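Local coordinates for glycosyl hydrolase family 88 (PDB 3WIW), which acts as an unsaturated glucuronyl hydrolase specific for heparin, a bacterial family 88 glycoside hydrolase built on an alpha6/alpha6 barrel, at residues D30-S35 with E383-Y388; T81-Y86 with G126-V131; L117-Y122 with N175-E180; G350-F355 with D371-Y376. All blocks are in the same frame, centred on the assembly; numbering follows the deposited sequence.

Overall arrangement
Starting near the N terminus, residues 30-35 of helix 30-49 pair with 383-388 of helix 375-392, so contact 1 closes a loop that holds the other three contacts and brings the first and last helices of the chain together. Contact 2 joins helix 77-89 to helix 117-132. Contact 3 opens on helix 117-132 before contact 2 has closed and carries on to helix 175-188, so the two cross and share helix 117-132. Contact 4 follows both in series, setting the loop after helix 327-340 against the approach to helix 375-392, the helix also used by contact 1. Contacts 1 and 2 touch where Glu383 OE1 and Tyr84 OH lie 2.5 Å apart, a probable hydrogen bond.

Contact 1: residues D30-S35 with E383-Y388; sequences DWLKKS and EALKRY
In this alpha6/alpha6 barrel the first helix of the chain packs on the last, and residues 30-35 and 383-388 record that closure. The two axes run closer to antiparallel than to parallel, 134° between their directions and 11.6 Å apart, so long side chains must bridge the interval. Trp31 and Tyr388 meet tip to tip in an offset edge-to-face pair: the rim of the indole six-membered ring approaches the tyrosine face, with planes at 62° and Trp31 CZ2 3.6 Å from Tyr388 CE2. Trp31 holds CG in the crowded position between backbone N and carbonyl carbon (chi1 65°), which lays its ring over CB of Leu32. That leucine forks, CD2 reaching the edge of the Tyr388 ring at CD2 (3.8 Å) and CD1 sliding past Leu385 CD2 (3.7 Å). One water completes the pair, accepting from Trp31 NE1 at 2.9 Å and donating to Tyr388 OH at 2.7 Å; the hydroxyl also bonds to Glu334 OE1. An alanine in place of Tyr388 has neither the ring nor the hydroxyl, and would probably loosen the seating of Trp31 and Leu32 on helix 375-392. Beyond the two segments, Leu337 of helix 327-340 touches both Trp31 and Tyr388, Phe330 lies nearly parallel to the tyrosine ring, and Leu317 of helix 306-322 also packs on Tyr388.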
loop_
_atom_site.group_PDB
_atom_site.type_symbol
_atom_site.label_atom_id
_atom_site.label_comp_id
_atom_site.label_asym_id
_atom_site.label_seq_id
_atom_site.Cartn_x
_atom_site.Cartn_y
_atom_site.Cartn_z
ATOM N N ASP A 30 20.008 -9.902 -13.340
ATOM C CA ASP A 30 20.389 -8.613 -13.914
ATOM C C ASP A 30 19.245 -7.599 -13.934
ATOM O O ASP A 30 19.462 -6.409 -13.686
ATOM C CB ASP A 30 20.945 -8.797 -15.327
ATOM C CG ASP A 30 22.400 -9.241 -15.326
ATOM O OD1 ASP A 30 22.966 -9.430 -14.229
ATOM O OD2 ASP A 30 22.978 -9.395 -16.420
ATOM N N TRP A 31 18.034 -8.070 -14.232
ATOM C CA TRP A 31 16.856 -7.206 -14.250
ATOM C C TRP A 31 16.700 -6.488 -12.907
ATOM O O TRP A 31 16.368 -5.308 -12.867
ATOM C CB TRP A 31 15.595 -8.008 -14.591
ATOM C CG TRP A 31 15.256 -9.025 -13.545
ATOM C CD1 TRP A 31 15.748 -10.305 -13.446
ATOM C CD2 TRP A 31 14.392 -8.839 -12.420
ATOM N NE1 TRP A 31 15.226 -10.923 -12.335
ATOM C CE2 TRP A 31 14.398 -10.043 -11.684
ATOM C CE3 TRP A 31 13.626 -7.765 -11.953
ATOM C CZ2 TRP A 31 13.647 -10.209 -10.516
ATOM C CZ3 TRP A 31 12.888 -7.930 -10.794
ATOM C CH2 TRP A 31 12.900 -9.141 -10.089
ATOM N N LEU A 32 16.962 -7.197 -11.811
ATOM C CA LEU A 32 16.777 -6.651 -10.478
ATOM C C LEU A 32 17.860 -5.615 -10.173
ATOM O O LEU A 32 17.574 -4.546 -9.630
ATOM C CB LEU A 32 16.800 -7.787 -9.464
ATOM C CG LEU A 32 16.762 -7.379 -7.995
ATOM C CD1 LEU A 32 15.388 -6.827 -7.633
ATOM C CD2 LEU A 32 17.114 -8.576 -7.137
ATOM N N LYS A 33 19.100 -5.931 -10.538
ATOM C CA LYS A 33 20.201 -5.000 -10.331
ATOM C C LYS A 33 20.049 -3.728 -11.159
ATOM O O LYS A 33 20.281 -2.621 -10.663
ATOM C CB LYS A 33 21.545 -5.698 -10.561
ATOM C CG LYS A 33 21.788 -6.803 -9.527
ATOM C CD LYS A 33 22.937 -7.727 -9.880
ATOM C CE LYS A 33 22.929 -8.926 -8.947
ATOM N NZ LYS A 33 23.960 -9.938 -9.318
ATOM N N LYS A 34 19.645 -3.839 -12.417
ATOM C CA LYS A 34 19.526 -2.609 -13.200
ATOM C C LYS A 34 18.316 -1.785 -12.765
ATOM O O LYS A 34 18.355 -0.553 -12.777
ATOM C CB LYS A 34 19.565 -2.858 -14.718
ATOM C CG LYS A 34 18.612 -3.912 -15.254
ATOM C CD LYS A 34 18.907 -4.256 -16.725
ATOM C CE LYS A 34 20.265 -4.919 -16.924
ATOM N NZ LYS A 34 20.485 -5.306 -18.358
ATOM N N SER A 35 17.255 -2.465 -12.343
ATOM C CA SER A 35 16.065 -1.759 -11.886
ATOM C C SER A 35 16.358 -0.991 -10.603
ATOM O O SER A 35 15.921 0.147 -10.435
ATOM C CB SER A 35 14.906 -2.734 -11.714
ATOM O OG SER A 35 14.601 -3.336 -12.961
ATOM N N GLU A 383 9.352 -1.924 -1.999
ATOM C CA GLU A 383 9.166 -2.859 -0.887
ATOM C C GLU A 383 9.269 -4.290 -1.399
ATOM O O GLU A 383 9.949 -5.138 -0.803
ATOM C CB GLU A 383 7.819 -2.628 -0.242
ATOM C CG GLU A 383 7.640 -3.407 1.045
ATOM C CD GLU A 383 6.281 -3.141 1.608
ATOM O OE1 GLU A 383 6.168 -2.232 2.448
ATOM O OE2 GLU A 383 5.301 -3.801 1.187
ATOM N N ALA A 384 8.639 -4.551 -2.549
ATOM C CA ALA A 384 8.696 -5.878 -3.153
ATOM C C ALA A 384 10.125 -6.263 -3.580
ATOM O O ALA A 384 10.567 -7.403 -3.367
ATOM C CB ALA A 384 7.719 -5.960 -4.336
ATOM N N LEU A 385 10.859 -5.315 -4.165
ATOM C CA LEU A 385 12.251 -5.575 -4.523
ATOM C C LEU A 385 13.080 -5.930 -3.283
ATOM O O LEU A 385 13.905 -6.839 -3.321
ATOM C CB LEU A 385 12.899 -4.378 -5.217
ATOM C CG LEU A 385 12.331 -3.958 -6.572
ATOM C CD1 LEU A 385 13.265 -2.989 -7.263
ATOM C CD2 LEU A 385 12.079 -5.146 -7.482
ATOM N N LYS A 386 12.878 -5.213 -2.189
ATOM C CA LYS A 386 13.604 -5.503 -0.961
ATOM C C LYS A 386 13.236 -6.905 -0.436
ATOM O O LYS A 386 14.118 -7.672 -0.052
ATOM C CB LYS A 386 13.309 -4.429 0.087
ATOM C CG LYS A 386 14.203 -4.507 1.299
ATOM C CD LYS A 386 13.974 -3.351 2.282
ATOM C CE LYS A 386 12.557 -3.364 2.837
ATOM N NZ LYS A 386 12.513 -2.771 4.215
ATOM N N ARG A 387 11.947 -7.252 -0.438
ATOM C CA ARG A 387 11.527 -8.582 0.006
ATOM C C ARG A 387 12.091 -9.698 -0.880
ATOM O O ARG A 387 12.545 -10.746 -0.396
ATOM C CB ARG A 387 9.997 -8.667 0.095
ATOM C CG ARG A 387 9.428 -7.828 1.198
ATOM C CD ARG A 387 7.900 -7.791 1.170
ATOM N NE ARG A 387 7.382 -7.002 2.289
ATOM C CZ ARG A 387 6.114 -7.002 2.693
ATOM N NH1 ARG A 387 5.766 -6.283 3.764
ATOM N NH2 ARG A 387 5.195 -7.718 2.044
ATOM N N TYR A 388 12.062 -9.463 -2.185
ATOM C CA TYR A 388 12.566 -10.419 -3.147
ATOM C C TYR A 388 14.071 -10.619 -2.939
ATOM O O TYR A 388 14.563 -11.745 -2.885
ATOM C CB TYR A 388 12.277 -9.917 -4.566
ATOM C CG TYR A 388 12.782 -10.833 -5.655
ATOM C CD1 TYR A 388 11.990 -11.862 -6.134
ATOM C CD2 TYR A 388 14.042 -10.671 -6.195
ATOM C CE1 TYR A 388 12.423 -12.703 -7.129
ATOM C CE2 TYR A 388 14.492 -11.500 -7.225
ATOM C CZ TYR A 388 13.681 -12.519 -7.670
ATOM O OH TYR A 388 14.119 -13.361 -8.650
HETATM O O HOH W 1 15.930 -13.256 -10.694
#

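Contact 2: residues T81-Y86 with G126-V131; sequences TLWYGY and GNAYRV
Asn127 OD1 is held by two donors. Arg130 NH2, one turn further along the same helix, reaches it at 2.8 Å in a nearly straight bond (N-H...O 171°), and a water donates to it at 2.7 Å. The oxygen lies in the guanidinium plane, although the nitrogen stands above the amide carbonyl plane. That same water donates to Tyr84 OH, also at 2.7 Å, and so bridges the two helices where no direct hydrogen bond crosses; the phenol's stronger partner is Glu383 OE1. The Tyr84 side chain crosses those of Asn127 and Arg130 at about a right angle, its CE1 3.6 Å from Asn127 OD1 with Arg130 NH2 near the ring edge. The bend of Arg130 at chi3 brings NH2 back to this spot, while NH1 forms a salt bridge with Glu87. Helices 77-89 and 117-132 run in nearly the same direction here, 28° apart, as neighbours in the inner ring of an alpha6/alpha6 barrel. Their apolar meeting is dominated by Trp83, one face of which lies against the backbone of Asn127 and Ala128: Ala128 CA lies 3.8 Å from the centroid of its six-membered ring, 27° off the normal, a CH-pi contact. Ala128 CB presses on Trp83 CZ2 at 3.4 Å, and the indole NE1 bonds to Thr102 OG1. Val131 CG1 touches both Trp83 and Tyr86, 4.0 Å from Trp83 CE3 and 3.7 Å from Tyr86 CE2 at the ring edge.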
loop_
_atom_site.group_PDB
_atom_site.type_symbol
_atom_site.label_atom_id
_atom_site.label_comp_id
_atom_site.label_asym_id
_atom_site.label_seq_id
_atom_site.Cartn_x
_atom_site.Cartn_y
_atom_site.Cartn_z
ATOM N N THR A 81 9.510 5.731 0.249
ATOM C CA THR A 81 10.242 5.200 -0.903
ATOM C C THR A 81 11.726 5.544 -0.801
ATOM O O THR A 81 12.597 4.717 -1.132
ATOM C CB THR A 81 9.622 5.698 -2.217
ATOM O OG1 THR A 81 8.220 5.410 -2.171
ATOM C CG2 THR A 81 10.237 4.989 -3.420
ATOM N N LEU A 82 12.023 6.746 -0.303
ATOM C CA LEU A 82 13.406 7.128 -0.045
ATOM C C LEU A 82 14.056 6.210 0.999
ATOM O O LEU A 82 15.198 5.773 0.819
ATOM C CB LEU A 82 13.488 8.599 0.396
ATOM C CG LEU A 82 13.223 9.668 -0.679
ATOM C CD1 LEU A 82 13.107 11.038 -0.028
ATOM C CD2 LEU A 82 14.326 9.649 -1.752
ATOM N N TRP A 83 13.334 5.888 2.081
ATOM C CA TRP A 83 13.870 4.936 3.060
ATOM C C TRP A 83 14.161 3.593 2.407
ATOM O O TRP A 83 15.227 3.000 2.613
ATOM C CB TRP A 83 12.929 4.744 4.262
ATOM C CG TRP A 83 12.893 5.945 5.163
ATOM C CD1 TRP A 83 11.836 6.788 5.361
ATOM C CD2 TRP A 83 13.987 6.476 5.931
ATOM N NE1 TRP A 83 12.192 7.785 6.242
ATOM C CE2 TRP A 83 13.512 7.628 6.591
ATOM C CE3 TRP A 83 15.319 6.086 6.121
ATOM C CZ2 TRP A 83 14.322 8.399 7.436
ATOM C CZ3 TRP A 83 16.124 6.852 6.942
ATOM C CH2 TRP A 83 15.615 7.987 7.611
ATOM N N TYR A 84 13.223 3.099 1.606
ATOM C CA TYR A 84 13.459 1.842 0.906
ATOM C C TYR A 84 14.643 1.903 -0.082
ATOM O O TYR A 84 15.438 0.967 -0.166
ATOM C CB TYR A 84 12.194 1.386 0.193
ATOM C CG TYR A 84 11.095 0.821 1.079
ATOM C CD1 TYR A 84 11.344 0.377 2.394
ATOM C CD2 TYR A 84 9.793 0.740 0.598
ATOM C CE1 TYR A 84 10.319 -0.153 3.172
ATOM C CE2 TYR A 84 8.770 0.227 1.371
ATOM C CZ TYR A 84 9.030 -0.239 2.643
ATOM O OH TYR A 84 8.004 -0.771 3.399
ATOM N N GLY A 85 14.778 3.009 -0.810
ATOM C CA GLY A 85 15.904 3.211 -1.700
ATOM C C GLY A 85 17.213 3.168 -0.927
ATOM O O GLY A 85 18.183 2.572 -1.380
ATOM N N TYR A 86 17.229 3.766 0.267
ATOM C CA TYR A 86 18.397 3.704 1.136
ATOM C C TYR A 86 18.696 2.268 1.571
ATOM O O TYR A 86 19.847 1.830 1.541
ATOM C CB TYR A 86 18.193 4.596 2.364
ATOM C CG TYR A 86 19.237 4.395 3.435
ATOM C CD1 TYR A 86 20.588 4.570 3.161
ATOM C CD2 TYR A 86 18.874 4.045 4.726
ATOM C CE1 TYR A 86 21.557 4.388 4.141
ATOM C CE2 TYR A 86 19.825 3.873 5.700
ATOM C CZ TYR A 86 21.165 4.039 5.412
ATOM O OH TYR A 86 22.096 3.857 6.410
ATOM N N GLY A 126 7.337 5.800 10.347
ATOM C CA GLY A 126 7.467 4.417 10.796
ATOM C C GLY A 126 8.716 3.757 10.230
ATOM O O GLY A 126 9.512 3.140 10.963
ATOM N N ASN A 127 8.891 3.888 8.916
ATOM C CA ASN A 127 10.103 3.398 8.284
ATOM C C ASN A 127 11.351 4.091 8.822
ATOM O O ASN A 127 12.372 3.442 9.056
ATOM C CB ASN A 127 10.006 3.533 6.761
ATOM C CG ASN A 127 9.262 2.383 6.138
ATOM O OD1 ASN A 127 9.530 1.218 6.456
ATOM N ND2 ASN A 127 8.287 2.688 5.296
ATOM N N ALA A 128 11.264 5.402 9.033
ATOM C CA ALA A 128 12.377 6.178 9.546
ATOM C C ALA A 128 12.830 5.610 10.894
ATOM O O ALA A 128 14.024 5.416 11.131
ATOM C CB ALA A 128 11.948 7.613 9.733
ATOM N N TYR A 129 11.887 5.355 11.793
ATOM C CA TYR A 129 12.235 4.880 13.123
ATOM C C TYR A 129 12.782 3.451 13.063
ATOM O O TYR A 129 13.732 3.118 13.782
ATOM C CB TYR A 129 11.045 4.961 14.065
ATOM C CG TYR A 129 11.442 4.698 15.495
ATOM C CD1 TYR A 129 12.324 5.558 16.167
ATOM C CD2 TYR A 129 10.962 3.584 16.174
ATOM C CE1 TYR A 129 12.704 5.325 17.481
ATOM C CE2 TYR A 129 11.341 3.339 17.495
ATOM C CZ TYR A 129 12.214 4.221 18.129
ATOM O OH TYR A 129 12.612 4.030 19.434
ATOM N N ARG A 130 12.209 2.623 12.187
ATOM C CA ARG A 130 12.689 1.256 12.045
ATOM C C ARG A 130 14.138 1.256 11.539
ATOM O O ARG A 130 15.008 0.541 12.059
ATOM C CB ARG A 130 11.787 0.473 11.091
ATOM C CG ARG A 130 12.268 -0.956 10.857
ATOM C CD ARG A 130 11.377 -1.697 9.848
ATOM N NE ARG A 130 11.251 -0.942 8.601
ATOM C CZ ARG A 130 12.156 -0.962 7.625
ATOM N NH1 ARG A 130 13.243 -1.728 7.731
ATOM N NH2 ARG A 130 11.976 -0.208 6.551
ATOM N N VAL A 131 14.402 2.069 10.524
ATOM C CA VAL A 131 15.722 2.080 9.905
ATOM C C VAL A 131 16.799 2.682 10.829
ATOM O O VAL A 131 17.906 2.140 10.940
ATOM C CB VAL A 131 15.686 2.793 8.530
ATOM C CG1 VAL A 131 17.104 3.022 7.992
ATOM C CG2 VAL A 131 14.837 1.983 7.519
HETATM O O HOH W 2 8.312 -1.155 6.078
#

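Contact 3: residues L117-Y122 with N175-E180; sequences LGFMLY and NLMNLE
From CB, the Asn178 side chain sets CG anti to its own carbonyl carbon (chi1 -72°), which carries CG to 3.9 Å from Gly118 N. OD1 then accepts from Phe119 N at 2.9 Å; the donor lies nearly along the C=O axis, with N-H...O at 145°, and Gly118 N is 3.0 Å from the same oxygen. ND2 comes 3.7 Å from Phe119 CE2, amide and ring planes almost perpendicular, and bonds to OD1 of Asp116, the predicted nucleophile. Helices 117-132 and 175-188, both inner helices of the alpha6/alpha6 barrel, cross here at 41°, with Gly118 and Asn178 CA only 4.3 Å apart; a CB on Gly118 would fall 2.5 Å from Asn178 OD1. An alanine in place of Asn178 has no acceptor for Phe119 N and no donor for Asp116, and would probably leave the carboxylate less firmly placed. Phe119 CZ presses on Met177 CB at 3.4 Å, and Tyr122 OH and Glu180 OE1 share a water, which donates to the carboxylate at 2.7 Å.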
loop_
_atom_site.group_PDB
_atom_site.type_symbol
_atom_site.label_atom_id
_atom_site.label_comp_id
_atom_site.label_asym_id
_atom_site.label_seq_id
_atom_site.Cartn_x
_atom_site.Cartn_y
_atom_site.Cartn_z
ATOM N N LEU A 117 -3.697 7.594 8.509
ATOM C CA LEU A 117 -2.490 7.856 9.287
ATOM C C LEU A 117 -1.437 6.758 9.124
ATOM O O LEU A 117 -0.245 7.014 9.273
ATOM C CB LEU A 117 -2.828 7.997 10.763
ATOM C CG LEU A 117 -3.764 9.173 11.053
ATOM C CD1 LEU A 117 -4.143 9.159 12.537
ATOM C CD2 LEU A 117 -3.127 10.517 10.653
ATOM N N GLY A 118 -1.851 5.527 8.826
ATOM C CA GLY A 118 -0.884 4.484 8.546
ATOM C C GLY A 118 -0.093 4.781 7.265
ATOM O O GLY A 118 1.158 4.781 7.257
ATOM N N PHE A 119 -0.792 5.008 6.150
ATOM C CA PHE A 119 -0.106 5.375 4.920
ATOM C C PHE A 119 0.734 6.647 5.106
ATOM O O PHE A 119 1.823 6.762 4.545
ATOM C CB PHE A 119 -1.131 5.639 3.822
ATOM C CG PHE A 119 -1.863 4.420 3.316
ATOM C CD1 PHE A 119 -1.185 3.292 2.855
ATOM C CD2 PHE A 119 -3.253 4.442 3.226
ATOM C CE1 PHE A 119 -1.910 2.203 2.284
ATOM C CE2 PHE A 119 -3.972 3.373 2.687
ATOM C CZ PHE A 119 -3.293 2.266 2.212
ATOM N N MET A 120 0.204 7.616 5.852
ATOM C CA MET A 120 0.834 8.936 5.933
ATOM C C MET A 120 2.014 8.996 6.894
ATOM O O MET A 120 3.077 9.480 6.515
ATOM C CB MET A 120 -0.211 9.979 6.337
ATOM C CG MET A 120 -1.329 10.105 5.285
ATOM S SD MET A 120 -2.819 10.928 5.893
ATOM C CE MET A 120 -2.283 12.597 5.797
ATOM N N LEU A 121 1.812 8.535 8.132
ATOM C CA LEU A 121 2.870 8.535 9.154
ATOM C C LEU A 121 3.632 7.229 9.230
ATOM O O LEU A 121 4.840 7.232 9.403
ATOM C CB LEU A 121 2.292 8.816 10.535
ATOM C CG LEU A 121 1.912 10.260 10.801
ATOM C CD1 LEU A 121 1.107 10.362 12.094
ATOM C CD2 LEU A 121 3.167 11.101 10.946
ATOM N N TYR A 122 2.947 6.092 9.160
ATOM C CA TYR A 122 3.699 4.856 9.333
ATOM C C TYR A 122 4.631 4.564 8.135
ATOM O O TYR A 122 5.746 4.063 8.322
ATOM C CB TYR A 122 2.787 3.678 9.676
ATOM C CG TYR A 122 3.552 2.496 10.233
ATOM C CD1 TYR A 122 4.204 2.587 11.464
ATOM C CD2 TYR A 122 3.628 1.294 9.526
ATOM C CE1 TYR A 122 4.915 1.500 11.973
ATOM C CE2 TYR A 122 4.346 0.203 10.004
ATOM C CZ TYR A 122 4.971 0.312 11.256
ATOM O OH TYR A 122 5.688 -0.755 11.782
ATOM N N ASN A 175 -8.486 0.359 4.434
ATOM C CA ASN A 175 -8.268 0.557 5.872
ATOM C C ASN A 175 -7.475 -0.628 6.461
ATOM O O ASN A 175 -6.799 -0.452 7.483
ATOM C CB ASN A 175 -9.631 0.761 6.560
ATOM C CG ASN A 175 -9.589 1.528 7.899
ATOM O OD1 ASN A 175 -10.517 2.318 8.168
ATOM N ND2 ASN A 175 -8.573 1.293 8.739
ATOM N N LEU A 176 -7.528 -1.812 5.837
ATOM C CA LEU A 176 -6.672 -2.919 6.307
ATOM C C LEU A 176 -5.200 -2.507 6.370
ATOM O O LEU A 176 -4.455 -2.953 7.251
ATOM C CB LEU A 176 -6.823 -4.176 5.444
ATOM C CG LEU A 176 -8.175 -4.883 5.568
ATOM C CD1 LEU A 176 -8.333 -5.816 4.370
ATOM C CD2 LEU A 176 -8.286 -5.653 6.888
ATOM N N MET A 177 -4.754 -1.703 5.406
ATOM C CA MET A 177 -3.334 -1.352 5.329
ATOM C C MET A 177 -2.928 -0.512 6.520
ATOM O O MET A 177 -1.795 -0.614 6.996
ATOM C CB MET A 177 -3.054 -0.603 4.028
ATOM C CG MET A 177 -3.384 -1.421 2.781
ATOM S SD MET A 177 -2.327 -2.865 2.569
ATOM C CE MET A 177 -0.761 -2.032 2.250
ATOM N N ASN A 178 -3.851 0.335 6.981
ATOM C CA ASN A 178 -3.611 1.225 8.108
ATOM C C ASN A 178 -3.538 0.501 9.452
ATOM O O ASN A 178 -3.130 1.081 10.437
ATOM C CB ASN A 178 -4.659 2.330 8.080
ATOM C CG ASN A 178 -4.415 3.297 6.955
ATOM O OD1 ASN A 178 -3.335 3.875 6.861
ATOM N ND2 ASN A 178 -5.403 3.471 6.074
ATOM N N LEU A 179 -3.930 -0.770 9.497
ATOM C CA LEU A 179 -3.804 -1.569 10.717
ATOM C C LEU A 179 -2.357 -1.834 11.117
ATOM O O LEU A 179 -2.074 -1.990 12.305
ATOM C CB LEU A 179 -4.553 -2.891 10.587
ATOM C CG LEU A 179 -6.031 -2.777 10.227
ATOM C CD1 LEU A 179 -6.638 -4.169 10.227
ATOM C CD2 LEU A 179 -6.777 -1.805 11.142
ATOM N N GLU A 180 -1.444 -1.856 10.139
ATOM C CA GLU A 180 -0.052 -2.210 10.428
ATOM C C GLU A 180 0.515 -1.247 11.491
ATOM O O GLU A 180 1.196 -1.655 12.444
ATOM C CB GLU A 180 0.795 -2.188 9.153
ATOM C CG GLU A 180 2.172 -2.793 9.429
ATOM C CD GLU A 180 3.075 -2.837 8.228
ATOM O OE1 GLU A 180 4.286 -3.081 8.403
ATOM O OE2 GLU A 180 2.574 -2.699 7.105
HETATM O O HOH W 3 5.416 -3.140 10.843
#

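Contact 4: residues G350-F355 with D371-Y376; sequences GENQFF and DTPLNY
Phe355 keeps CG anti to its carbonyl carbon (chi1 -69°), which sets the side chain across Pro373 at about a right angle. Phe355 CB and Pro373 CB are 3.5 Å apart, Phe355 CD2 approaches Pro373 CG at 3.6 Å, and the far rim at Phe355 CE1 comes 4.0 Å from Asn375 N. The loop between helix 327-340 and strand 360-361 thus packs on the turn leading into helix 375-392, with Leu374 at the N-cap position. Asn352 has CG anti to its backbone N (chi1 -158°), so its amide meets the proline tip to tip, OD1 3.7 Å from Pro373 CG. Its ND2 donates to Phe355 O (3.2 Å, N-H...O 156°) from above the carbonyl plane and also to Leu357 O. Thr372, in a G1 beta bulge facing Ser360, turns OG1 onto a lone pair of Pro373 O at 2.7 Å. Since no hydrogen bond crosses, the segments meet chiefly by apolar packing, while the polar groups spend their bonds within each segment and on outside partners.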
loop_
_atom_site.group_PDB
_atom_site.type_symbol
_atom_site.label_atom_id
_atom_site.label_comp_id
_atom_site.label_asym_id
_atom_site.label_seq_id
_atom_site.Cartn_x
_atom_site.Cartn_y
_atom_site.Cartn_z
ATOM N N GLY A 350 15.930 9.647 -15.385
ATOM C CA GLY A 350 15.725 11.030 -15.745
ATOM C C GLY A 350 14.372 11.356 -16.338
ATOM O O GLY A 350 14.026 12.539 -16.471
ATOM N N GLU A 351 13.599 10.327 -16.675
ATOM C CA GLU A 351 12.274 10.523 -17.280
ATOM C C GLU A 351 11.120 10.365 -16.304
ATOM O O GLU A 351 11.341 10.122 -15.123
ATOM C CB GLU A 351 12.113 9.564 -18.462
ATOM C CG GLU A 351 13.258 9.761 -19.468
ATOM C CD GLU A 351 13.042 9.069 -20.795
ATOM O OE1 GLU A 351 12.032 8.338 -20.936
ATOM O OE2 GLU A 351 13.885 9.259 -21.702
ATOM N N ASN A 352 9.888 10.517 -16.782
ATOM C CA ASN A 352 8.711 10.195 -15.966
ATOM C C ASN A 352 8.594 11.086 -14.715
ATOM O O ASN A 352 8.035 10.666 -13.701
ATOM C CB ASN A 352 8.777 8.704 -15.566
ATOM C CG ASN A 352 7.430 8.097 -15.194
ATOM O OD1 ASN A 352 6.401 8.428 -15.777
ATOM N ND2 ASN A 352 7.442 7.183 -14.223
ATOM N N GLN A 353 9.118 12.314 -14.788
ATOM C CA GLN A 353 9.126 13.217 -13.644
ATOM C C GLN A 353 9.766 12.583 -12.398
ATOM O O GLN A 353 9.439 12.927 -11.253
ATOM C CB GLN A 353 7.721 13.776 -13.372
ATOM C CG GLN A 353 7.152 14.593 -14.554
ATOM C CD GLN A 353 7.775 15.998 -14.669
ATOM O OE1 GLN A 353 8.919 16.217 -14.290
ATOM N NE2 GLN A 353 6.993 16.957 -15.156
ATOM N N PHE A 354 10.719 11.685 -12.649
ATOM C CA PHE A 354 11.502 10.983 -11.631
ATOM C C PHE A 354 10.724 9.940 -10.826
ATOM O O PHE A 354 11.258 9.385 -9.854
ATOM C CB PHE A 354 12.238 11.954 -10.695
ATOM C CG PHE A 354 13.030 13.007 -11.418
ATOM C CD1 PHE A 354 13.914 12.666 -12.441
ATOM C CD2 PHE A 354 12.880 14.355 -11.091
ATOM C CE1 PHE A 354 14.632 13.655 -13.105
ATOM C CE2 PHE A 354 13.600 15.340 -11.747
ATOM C CZ PHE A 354 14.470 14.986 -12.756
ATOM N N PHE A 355 9.487 9.647 -11.225
ATOM C CA PHE A 355 8.814 8.481 -10.683
ATOM C C PHE A 355 9.446 7.211 -11.237
ATOM O O PHE A 355 9.979 7.200 -12.347
ATOM C CB PHE A 355 7.335 8.486 -11.027
ATOM C CG PHE A 355 6.550 9.553 -10.327
ATOM C CD1 PHE A 355 6.084 9.354 -9.035
ATOM C CD2 PHE A 355 6.267 10.761 -10.954
ATOM C CE1 PHE A 355 5.334 10.337 -8.370
ATOM C CE2 PHE A 355 5.521 11.743 -10.312
ATOM C CZ PHE A 355 5.051 11.540 -9.013
ATOM N N ASP A 371 -3.674 6.121 -15.893
ATOM C CA ASP A 371 -2.465 5.770 -16.657
ATOM C C ASP A 371 -1.341 6.771 -16.386
ATOM O O ASP A 371 -0.850 7.443 -17.286
ATOM C CB ASP A 371 -2.737 5.585 -18.174
ATOM C CG ASP A 371 -1.588 4.901 -18.871
ATOM O OD1 ASP A 371 -0.687 4.394 -18.196
ATOM O OD2 ASP A 371 -1.543 4.870 -20.103
ATOM N N THR A 372 -0.938 6.862 -15.122
ATOM C CA THR A 372 0.066 7.800 -14.643
ATOM C C THR A 372 0.911 7.079 -13.604
ATOM O O THR A 372 0.431 6.151 -12.942
ATOM C CB THR A 372 -0.604 9.047 -13.907
ATOM O OG1 THR A 372 0.390 9.794 -13.181
ATOM C CG2 THR A 372 -1.608 8.618 -12.865
ATOM N N PRO A 373 2.173 7.498 -13.440
ATOM C CA PRO A 373 2.855 7.078 -12.218
ATOM C C PRO A 373 2.106 7.547 -10.969
ATOM O O PRO A 373 1.409 8.567 -10.989
ATOM C CB PRO A 373 4.179 7.829 -12.288
ATOM C CG PRO A 373 3.867 9.030 -13.087
ATOM C CD PRO A 373 2.948 8.515 -14.169
ATOM N N LEU A 374 2.250 6.788 -9.888
ATOM C CA LEU A 374 1.701 7.155 -8.594
ATOM C C LEU A 374 2.720 6.825 -7.533
ATOM O O LEU A 374 3.374 5.773 -7.568
ATOM C CB LEU A 374 0.386 6.422 -8.356
ATOM C CG LEU A 374 -0.864 7.234 -8.791
ATOM C CD1 LEU A 374 -2.067 6.332 -9.002
ATOM C CD2 LEU A 374 -1.142 8.284 -7.683
ATOM N N ASN A 375 2.866 7.728 -6.566
ATOM C CA ASN A 375 3.875 7.549 -5.540
ATOM C C ASN A 375 3.759 6.225 -4.768
ATOM O O ASN A 375 4.781 5.589 -4.470
ATOM C CB ASN A 375 3.949 8.773 -4.622
ATOM C CG ASN A 375 2.619 9.133 -3.940
ATOM O OD1 ASN A 375 1.648 8.352 -3.921
ATOM N ND2 ASN A 375 2.577 10.336 -3.358
ATOM N N TYR A 376 2.545 5.738 -4.531
ATOM C CA TYR A 376 2.420 4.474 -3.809
ATOM C C TYR A 376 2.759 3.256 -4.651
ATOM O O TYR A 376 3.187 2.240 -4.102
ATOM C CB TYR A 376 1.070 4.304 -3.124
ATOM C CG TYR A 376 -0.158 4.579 -3.977
ATOM C CD1 TYR A 376 -0.756 3.568 -4.742
ATOM C CD2 TYR A 376 -0.755 5.844 -3.977
ATOM C CE1 TYR A 376 -1.896 3.813 -5.489
ATOM C CE2 TYR A 376 -1.916 6.109 -4.715
ATOM C CZ TYR A 376 -2.479 5.079 -5.469
ATOM O OH TYR A 376 -3.633 5.282 -6.195
#